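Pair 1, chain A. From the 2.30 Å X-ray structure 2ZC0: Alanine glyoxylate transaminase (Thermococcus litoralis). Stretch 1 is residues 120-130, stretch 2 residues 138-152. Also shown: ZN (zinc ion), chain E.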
# COMPACT_ATOMS: atom_id res chain seq x y z
N ASP A 120 -4.31 4.76 -5.69
CA ASP A 120 -3.94 4.18 -4.41
C ASP A 120 -4.42 2.73 -4.56
O ASP A 120 -5.47 2.47 -5.14
CB ASP A 120 -4.68 4.84 -3.23
CG ASP A 120 -3.97 6.07 -2.67
OD1 ASP A 120 -2.77 5.98 -2.31
OD2 ASP A 120 -4.62 7.14 -2.57
N PRO A 121 -3.64 1.76 -4.06
CA PRO A 121 -4.08 0.37 -4.19
C PRO A 121 -5.56 0.16 -3.75
O PRO A 121 -5.95 0.56 -2.65
CB PRO A 121 -3.09 -0.37 -3.30
CG PRO A 121 -1.82 0.42 -3.52
CD PRO A 121 -2.32 1.85 -3.42
N GLY A 122 -6.37 -0.45 -4.62
CA GLY A 122 -7.77 -0.68 -4.29
C GLY A 122 -8.71 0.25 -5.04
O GLY A 122 -9.90 -0.03 -5.20
N ASP A 123 -8.18 1.38 -5.50
CA ASP A 123 -8.99 2.32 -6.25
C ASP A 123 -9.58 1.63 -7.48
O ASP A 123 -8.94 0.78 -8.10
CB ASP A 123 -8.15 3.50 -6.77
CG ASP A 123 -7.88 4.56 -5.72
OD1 ASP A 123 -8.40 4.47 -4.59
OD2 ASP A 123 -7.14 5.52 -6.06
N VAL A 124 -10.82 1.99 -7.82
CA VAL A 124 -11.46 1.43 -9.00
C VAL A 124 -11.23 2.45 -10.10
O VAL A 124 -11.40 3.64 -9.88
CB VAL A 124 -12.98 1.28 -8.82
CG1 VAL A 124 -13.66 1.14 -10.20
CG2 VAL A 124 -13.29 0.06 -7.96
N VAL A 125 -10.81 1.99 -11.26
CA VAL A 125 -10.64 2.90 -12.37
C VAL A 125 -11.51 2.32 -13.47
O VAL A 125 -11.45 1.12 -13.75
CB VAL A 125 -9.16 2.99 -12.85
CG1 VAL A 125 -8.53 1.65 -12.87
CG2 VAL A 125 -9.11 3.61 -14.22
N ILE A 126 -12.37 3.16 -14.06
CA ILE A 126 -13.25 2.67 -15.11
C ILE A 126 -12.64 2.90 -16.48
O ILE A 126 -11.99 3.91 -16.73
CB ILE A 126 -14.67 3.31 -14.96
CG1 ILE A 126 -15.42 3.29 -16.29
CG2 ILE A 126 -14.58 4.69 -14.41
CD1 ILE A 126 -15.00 4.38 -17.26
N THR A 127 -12.83 1.92 -17.36
CA THR A 127 -12.29 1.95 -18.71
C THR A 127 -13.35 1.44 -19.67
O THR A 127 -14.45 1.07 -19.27
CB THR A 127 -11.10 1.00 -18.84
OG1 THR A 127 -11.56 -0.35 -18.72
CG2 THR A 127 -10.08 1.26 -17.74
N GLU A 128 -13.02 1.42 -20.96
CA GLU A 128 -13.94 0.89 -21.96
C GLU A 128 -13.76 -0.63 -21.88
O GLU A 128 -12.83 -1.10 -21.21
CB GLU A 128 -13.54 1.40 -23.35
CG GLU A 128 -13.93 2.86 -23.60
CD GLU A 128 -12.87 3.66 -24.33
OE1 GLU A 128 -11.77 3.12 -24.58
OE2 GLU A 128 -13.12 4.84 -24.63
N ASN A 129 -14.65 -1.40 -22.49
CA ASN A 129 -14.53 -2.86 -22.51
C ASN A 129 -14.79 -3.32 -23.94
O ASN A 129 -15.91 -3.21 -24.44
CB ASN A 129 -15.52 -3.54 -21.55
CG ASN A 129 -15.31 -5.06 -21.47
OD1 ASN A 129 -14.22 -5.57 -21.75
ND2 ASN A 129 -16.35 -5.78 -21.05
N PRO A 130 -13.74 -3.81 -24.63
CA PRO A 130 -12.36 -3.96 -24.15
C PRO A 130 -11.61 -2.63 -24.12
O PRO A 130 -12.18 -1.57 -24.41
CB PRO A 130 -11.75 -4.89 -25.18
CG PRO A 130 -12.38 -4.36 -26.45
CD PRO A 130 -13.84 -4.25 -26.04
N ALA A 138 -0.88 -2.03 -16.63
CA ALA A 138 -0.17 -0.97 -15.92
C ALA A 138 -0.92 -0.54 -14.67
O ALA A 138 -0.34 -0.43 -13.60
CB ALA A 138 0.07 0.24 -16.83
N PHE A 139 -2.23 -0.31 -14.80
CA PHE A 139 -3.02 0.13 -13.65
C PHE A 139 -3.25 -0.94 -12.59
O PHE A 139 -3.32 -0.64 -11.39
CB PHE A 139 -4.36 0.72 -14.09
CG PHE A 139 -4.24 2.02 -14.84
CD1 PHE A 139 -3.00 2.63 -15.02
CD2 PHE A 139 -5.37 2.65 -15.35
CE1 PHE A 139 -2.88 3.84 -15.70
CE2 PHE A 139 -5.27 3.86 -16.04
CZ PHE A 139 -4.02 4.47 -16.20
N GLU A 140 -3.38 -2.19 -13.02
CA GLU A 140 -3.59 -3.26 -12.06
C GLU A 140 -2.33 -3.62 -11.30
O GLU A 140 -2.42 -4.06 -10.15
CB GLU A 140 -4.14 -4.52 -12.73
CG GLU A 140 -5.41 -4.29 -13.53
CD GLU A 140 -6.00 -5.58 -14.06
OE1 GLU A 140 -5.22 -6.47 -14.48
OE2 GLU A 140 -7.24 -5.71 -14.06
N GLN A 141 -1.16 -3.45 -11.91
CA GLN A 141 0.04 -3.77 -11.14
C GLN A 141 0.33 -2.62 -10.18
O GLN A 141 1.21 -2.71 -9.34
CB GLN A 141 1.26 -4.08 -12.04
CG GLN A 141 1.65 -3.06 -13.04
CD GLN A 141 2.71 -3.58 -13.99
OE1 GLN A 141 2.82 -4.79 -14.21
NE2 GLN A 141 3.49 -2.69 -14.56
N LEU A 142 -0.44 -1.54 -10.30
CA LEU A 142 -0.32 -0.42 -9.37
C LEU A 142 -1.40 -0.65 -8.32
O LEU A 142 -1.61 0.19 -7.45
CB LEU A 142 -0.50 0.92 -10.06
CG LEU A 142 0.75 1.37 -10.85
CD1 LEU A 142 0.42 2.55 -11.80
CD2 LEU A 142 1.85 1.79 -9.85
N GLY A 143 -2.07 -1.80 -8.38
CA GLY A 143 -3.11 -2.10 -7.40
C GLY A 143 -4.54 -1.68 -7.73
O GLY A 143 -5.44 -1.93 -6.94
N ALA A 144 -4.76 -1.05 -8.87
CA ALA A 144 -6.10 -0.61 -9.25
C ALA A 144 -7.04 -1.77 -9.58
O ALA A 144 -6.61 -2.86 -9.95
CB ALA A 144 -6.02 0.34 -10.46
N LYS A 145 -8.34 -1.49 -9.45
CA LYS A 145 -9.40 -2.44 -9.76
C LYS A 145 -10.08 -1.90 -11.02
O LYS A 145 -10.59 -0.78 -11.03
CB LYS A 145 -10.42 -2.47 -8.62
CG LYS A 145 -11.16 -3.78 -8.48
CD LYS A 145 -11.97 -4.15 -9.71
CE LYS A 145 -12.56 -5.55 -9.57
NZ LYS A 145 -13.24 -6.00 -10.81
N ILE A 146 -10.09 -2.70 -12.08
CA ILE A 146 -10.69 -2.24 -13.33
C ILE A 146 -12.16 -2.62 -13.55
O ILE A 146 -12.55 -3.77 -13.37
CB ILE A 146 -9.83 -2.73 -14.52
CG1 ILE A 146 -8.50 -1.98 -14.49
CG2 ILE A 146 -10.56 -2.51 -15.86
CD1 ILE A 146 -7.50 -2.51 -15.43
N GLU A 147 -12.97 -1.62 -13.89
CA GLU A 147 -14.40 -1.82 -14.19
C GLU A 147 -14.59 -1.31 -15.62
O GLU A 147 -14.46 -0.12 -15.88
CB GLU A 147 -15.30 -0.99 -13.26
CG GLU A 147 -15.41 -1.49 -11.83
CD GLU A 147 -16.00 -2.89 -11.72
OE1 GLU A 147 -16.64 -3.36 -12.69
OE2 GLU A 147 -15.84 -3.51 -10.65
N GLY A 148 -14.89 -2.23 -16.54
CA GLY A 148 -15.09 -1.84 -17.92
C GLY A 148 -16.52 -1.43 -18.25
O GLY A 148 -17.45 -1.78 -17.53
N VAL A 149 -16.67 -0.66 -19.33
CA VAL A 149 -17.97 -0.19 -19.82
C VAL A 149 -18.00 -0.54 -21.31
O VAL A 149 -17.13 -0.11 -22.07
CB VAL A 149 -18.13 1.34 -19.68
CG1 VAL A 149 -19.45 1.80 -20.31
CG2 VAL A 149 -18.11 1.75 -18.22
N PRO A 150 -19.00 -1.32 -21.76
CA PRO A 150 -19.15 -1.74 -23.17
C PRO A 150 -19.07 -0.60 -24.18
O PRO A 150 -19.43 0.53 -23.89
CB PRO A 150 -20.53 -2.39 -23.19
CG PRO A 150 -20.66 -2.95 -21.82
CD PRO A 150 -20.12 -1.83 -20.95
N VAL A 151 -18.60 -0.93 -25.38
CA VAL A 151 -18.50 0.06 -26.46
C VAL A 151 -19.17 -0.49 -27.73
O VAL A 151 -19.40 -1.69 -27.84
CB VAL A 151 -17.02 0.37 -26.81
CG1 VAL A 151 -16.22 0.63 -25.54
CG2 VAL A 151 -16.42 -0.77 -27.60
N ASP A 152 -19.47 0.40 -28.68
CA ASP A 152 -20.02 -0.00 -29.98
C ASP A 152 -19.22 0.81 -31.01
O ASP A 152 -18.22 1.42 -30.63
CB ASP A 152 -21.53 0.25 -30.08
CG ASP A 152 -21.91 1.69 -29.81
OD1 ASP A 152 -21.27 2.59 -30.35
OD2 ASP A 152 -22.89 1.91 -29.06
ZN ZN E . -7.85 -7.16 -15.37
O HOH W 1 -10.22 -6.66 -15.75

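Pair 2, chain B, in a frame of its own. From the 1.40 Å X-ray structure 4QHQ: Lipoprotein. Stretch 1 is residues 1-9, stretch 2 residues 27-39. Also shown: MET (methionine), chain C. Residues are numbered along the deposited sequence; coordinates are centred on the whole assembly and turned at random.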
# COMPACT_ATOMS: atom_id res chain seq x y z
N VAL B 1 5.52 -6.59 26.06
CA VAL B 1 4.35 -6.41 25.21
C VAL B 1 4.74 -5.65 23.95
O VAL B 1 5.16 -4.49 24.02
CB VAL B 1 3.24 -5.64 25.93
CG1 VAL B 1 2.09 -5.38 24.99
CG2 VAL B 1 2.78 -6.40 27.15
N ILE B 2 4.60 -6.31 22.81
CA ILE B 2 4.99 -5.72 21.53
C ILE B 2 3.80 -5.08 20.82
O ILE B 2 2.90 -5.78 20.36
CB ILE B 2 5.64 -6.78 20.62
CG1 ILE B 2 6.80 -7.45 21.37
CG2 ILE B 2 6.08 -6.16 19.29
CD1 ILE B 2 7.42 -8.61 20.62
N LYS B 3 3.82 -3.75 20.74
CA LYS B 3 2.75 -3.00 20.10
C LYS B 3 3.06 -2.82 18.62
O LYS B 3 4.05 -2.18 18.24
CB LYS B 3 2.55 -1.65 20.80
CG LYS B 3 2.18 -1.76 22.28
CD LYS B 3 1.95 -0.39 22.90
CE LYS B 3 0.70 0.26 22.33
NZ LYS B 3 0.53 1.66 22.83
N VAL B 4 2.23 -3.42 17.77
CA VAL B 4 2.41 -3.35 16.33
C VAL B 4 1.28 -2.56 15.71
O VAL B 4 0.12 -2.95 15.83
CB VAL B 4 2.47 -4.75 15.70
CG1 VAL B 4 2.67 -4.64 14.19
CG2 VAL B 4 3.57 -5.58 16.36
N GLY B 5 1.62 -1.46 15.06
CA GLY B 5 0.63 -0.65 14.37
C GLY B 5 0.33 -1.15 12.97
O GLY B 5 1.24 -1.51 12.21
N THR B 6 -0.94 -1.16 12.60
CA THR B 6 -1.30 -1.55 11.25
C THR B 6 -2.54 -0.79 10.83
O THR B 6 -3.12 -0.07 11.63
CB THR B 6 -1.48 -3.07 11.14
OG1 THR B 6 -1.42 -3.44 9.75
CG2 THR B 6 -2.80 -3.51 11.74
N VAL B 7 -2.91 -0.93 9.56
CA VAL B 7 -4.08 -0.25 9.04
C VAL B 7 -5.27 -1.19 9.07
O VAL B 7 -5.16 -2.36 8.69
CB VAL B 7 -3.82 0.29 7.63
CG1 VAL B 7 -5.10 0.80 7.00
CG2 VAL B 7 -2.77 1.40 7.67
N ALA B 8 -6.40 -0.70 9.57
CA ALA B 8 -7.63 -1.49 9.60
C ALA B 8 -7.93 -2.06 8.22
O ALA B 8 -7.73 -1.39 7.21
CB ALA B 8 -8.81 -0.63 10.06
N GLY B 9 -8.41 -3.29 8.19
CA GLY B 9 -8.65 -3.96 6.92
C GLY B 9 -7.84 -5.23 6.81
O GLY B 9 -7.57 -5.88 7.81
N GLY B 27 6.64 -17.19 21.61
CA GLY B 27 6.46 -16.73 22.98
C GLY B 27 6.29 -15.22 23.14
O GLY B 27 6.45 -14.69 24.24
N LEU B 28 5.95 -14.53 22.05
CA LEU B 28 5.78 -13.08 22.06
C LEU B 28 4.35 -12.68 22.37
O LEU B 28 3.40 -13.32 21.89
CB LEU B 28 6.15 -12.48 20.71
CG LEU B 28 7.56 -12.70 20.18
CD1 LEU B 28 7.73 -11.95 18.85
CD2 LEU B 28 8.59 -12.25 21.21
N ASN B 29 4.19 -11.61 23.13
CA ASN B 29 2.89 -11.01 23.40
C ASN B 29 2.68 -9.80 22.50
O ASN B 29 3.14 -8.70 22.80
CB ASN B 29 2.78 -10.62 24.89
CG ASN B 29 1.37 -10.22 25.28
OD1 ASN B 29 0.44 -10.25 24.46
ND2 ASN B 29 1.18 -9.84 26.55
N VAL B 30 1.98 -10.02 21.38
CA VAL B 30 1.78 -8.97 20.40
C VAL B 30 0.41 -8.32 20.56
O VAL B 30 -0.61 -9.00 20.68
CB VAL B 30 1.89 -9.53 18.97
CG1 VAL B 30 1.43 -8.50 17.93
CG2 VAL B 30 3.31 -9.99 18.68
N LYS B 31 0.40 -6.99 20.59
CA LYS B 31 -0.86 -6.26 20.58
C LYS B 31 -0.97 -5.52 19.25
O LYS B 31 -0.03 -4.86 18.80
CB LYS B 31 -0.96 -5.29 21.75
CG LYS B 31 -0.93 -5.98 23.10
CD LYS B 31 -2.08 -6.97 23.28
CE LYS B 31 -1.99 -7.70 24.62
NZ LYS B 31 -3.15 -8.62 24.83
N VAL B 32 -2.12 -5.67 18.59
CA VAL B 32 -2.31 -5.06 17.29
C VAL B 32 -3.08 -3.76 17.44
O VAL B 32 -4.24 -3.76 17.87
CB VAL B 32 -3.05 -6.02 16.35
CG1 VAL B 32 -3.22 -5.41 14.97
CG2 VAL B 32 -2.30 -7.33 16.25
N ILE B 33 -2.41 -2.66 17.12
CA ILE B 33 -2.99 -1.33 17.23
C ILE B 33 -3.41 -0.87 15.85
O ILE B 33 -2.56 -0.72 14.97
CB ILE B 33 -1.97 -0.32 17.79
CG1 ILE B 33 -1.36 -0.84 19.09
CG2 ILE B 33 -2.63 1.04 18.03
CD1 ILE B 33 -2.39 -1.27 20.11
N GLU B 34 -4.70 -0.62 15.66
CA GLU B 34 -5.22 -0.28 14.34
C GLU B 34 -5.33 1.22 14.09
O GLU B 34 -5.71 1.99 14.97
CB GLU B 34 -6.57 -0.97 14.14
CG GLU B 34 -6.49 -2.48 14.33
CD GLU B 34 -7.75 -3.20 13.90
OE1 GLU B 34 -8.53 -2.63 13.11
OE2 GLU B 34 -7.95 -4.35 14.36
N PHE B 35 -4.98 1.61 12.87
CA PHE B 35 -5.08 2.99 12.43
C PHE B 35 -5.96 2.98 11.20
O PHE B 35 -6.02 1.99 10.47
CB PHE B 35 -3.69 3.55 12.08
CG PHE B 35 -2.78 3.68 13.27
CD1 PHE B 35 -2.06 2.59 13.73
CD2 PHE B 35 -2.65 4.89 13.92
CE1 PHE B 35 -1.21 2.71 14.82
CE2 PHE B 35 -1.81 5.02 15.02
CZ PHE B 35 -1.09 3.92 15.48
N ASN B 36 -6.65 4.09 10.95
CA ASN B 36 -7.61 4.15 9.86
C ASN B 36 -6.97 4.44 8.52
O ASN B 36 -7.52 4.09 7.48
CB ASN B 36 -8.69 5.18 10.15
N ASP B 37 -5.81 5.10 8.53
CA ASP B 37 -5.12 5.44 7.29
C ASP B 37 -3.59 5.39 7.43
O ASP B 37 -3.08 4.96 8.46
CB ASP B 37 -5.62 6.77 6.71
CG ASP B 37 -5.42 7.94 7.66
OD1 ASP B 37 -4.43 7.94 8.44
OD2 ASP B 37 -6.25 8.87 7.63
N TYR B 38 -2.88 5.87 6.41
CA TYR B 38 -1.43 5.69 6.33
C TYR B 38 -0.66 6.72 7.13
O TYR B 38 0.54 6.59 7.30
CB TYR B 38 -0.95 5.84 4.88
CG TYR B 38 -1.45 4.83 3.88
CD1 TYR B 38 -1.85 3.55 4.26
CD2 TYR B 38 -1.50 5.16 2.53
CE1 TYR B 38 -2.29 2.62 3.32
CE2 TYR B 38 -1.94 4.25 1.59
CZ TYR B 38 -2.33 2.99 1.99
OH TYR B 38 -2.76 2.11 1.03
N VAL B 39 -1.36 7.74 7.62
CA VAL B 39 -0.72 8.98 8.07
C VAL B 39 0.07 8.85 9.36
O VAL B 39 1.16 9.42 9.50
CB VAL B 39 -1.77 10.12 8.22
CG1 VAL B 39 -1.13 11.39 8.74
CG2 VAL B 39 -2.46 10.37 6.88
N MET C . -0.70 -1.86 1.53
CA MET C . -0.49 -0.68 0.69
C MET C . -0.09 -1.08 -0.71
O MET C . 0.70 -2.01 -0.86
CB MET C . 0.59 0.21 1.33
CG MET C . 0.86 1.51 0.55
SD MET C . 2.18 2.49 1.31
CE MET C . 1.41 3.00 2.85
OXT MET C . -0.56 -0.50 -1.70
O HOH W 2 -9.14 1.71 7.17
O HOH W 3 -9.92 -4.17 11.20

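Both pairs are built from two parallel β-strands joined edge to edge, and 14 central residues of pair 2 superpose on pair 1 with an RMSD of 0.5 Å for N, CA and C. The N-to-C directions of the strands diverge by 37° in pair 1 and 34° in pair 2, and the buried surfaces are nearly equal, 813 and 817 Å². Within this frame the hydrogen-bond ladder is conserved: Val A125 N donates to Lys A145 O (2.8 Å), as Val B4 N does to Lys B31 O (2.9 Å), and Thr A127 N donates to Glu A147 O (3.0 Å), as Thr B6 N does to Ile B33 O (2.9 Å). The ladders differ in quality toward their C-terminal ends. In pair 1 the bonds from Val A149 N to Thr A127 O and from Asn A129 N to Val A149 O are short (both 2.8 Å) but bent and weak, whereas in pair 2 neither counterpart is weak: Phe B35 N to Thr B6 O (2.8 Å) is moderately bent and Ala B8 N to Phe B35 O (2.9 Å) is nearly straight.

The closest side-chain matches lie on one face of the sheet. Val A125 coincides with Val B4, Thr A127 with Thr B6, and Ile A146 with Val B32. Even here the rotamers differ: Val A125 is p and Val B4 is t. Each valine nevertheless reaches a small apolar neighbour at equivalent positions, Val A125 CG1 meeting Ala A144 CB at 3.7 Å and Val B4 CG2 meeting Val B30 CG1 at 3.9 Å. The threonines fill the same site with different groups: Thr A127, p, brings OG1 to 3.7 Å from Ile A146 CG2, whereas Thr B6, t, brings CG2 to 3.8 Å from Val B32 CG1.

On the other face the bulk is distributed differently. Ile A126 fills its position and reaches two residues past its bridge partner Glu A147, Ile A126 CG1 lying 3.7 Å from Val A149 CG2. Its counterpart, Gly B5, has no side chain, and Phe B35, at the position of Val A149, occupies the space: Phe B35 CE1 approaches Gly B5 CA to 3.9 Å, with the glycine at the ring edge. A CB on Gly B5 would sit a tight 3.0 Å from Phe B35 CE1.

Glycine appears on the opposite strand in pair 1. A CB on Gly A148 would clash with Asn A129 CB at 2.9 Å. At the equivalent positions pair 2 has Glu B34 and the smaller Ala B8, and Glu B34 OE1 lies 3.7 Å from Ala B8 CB.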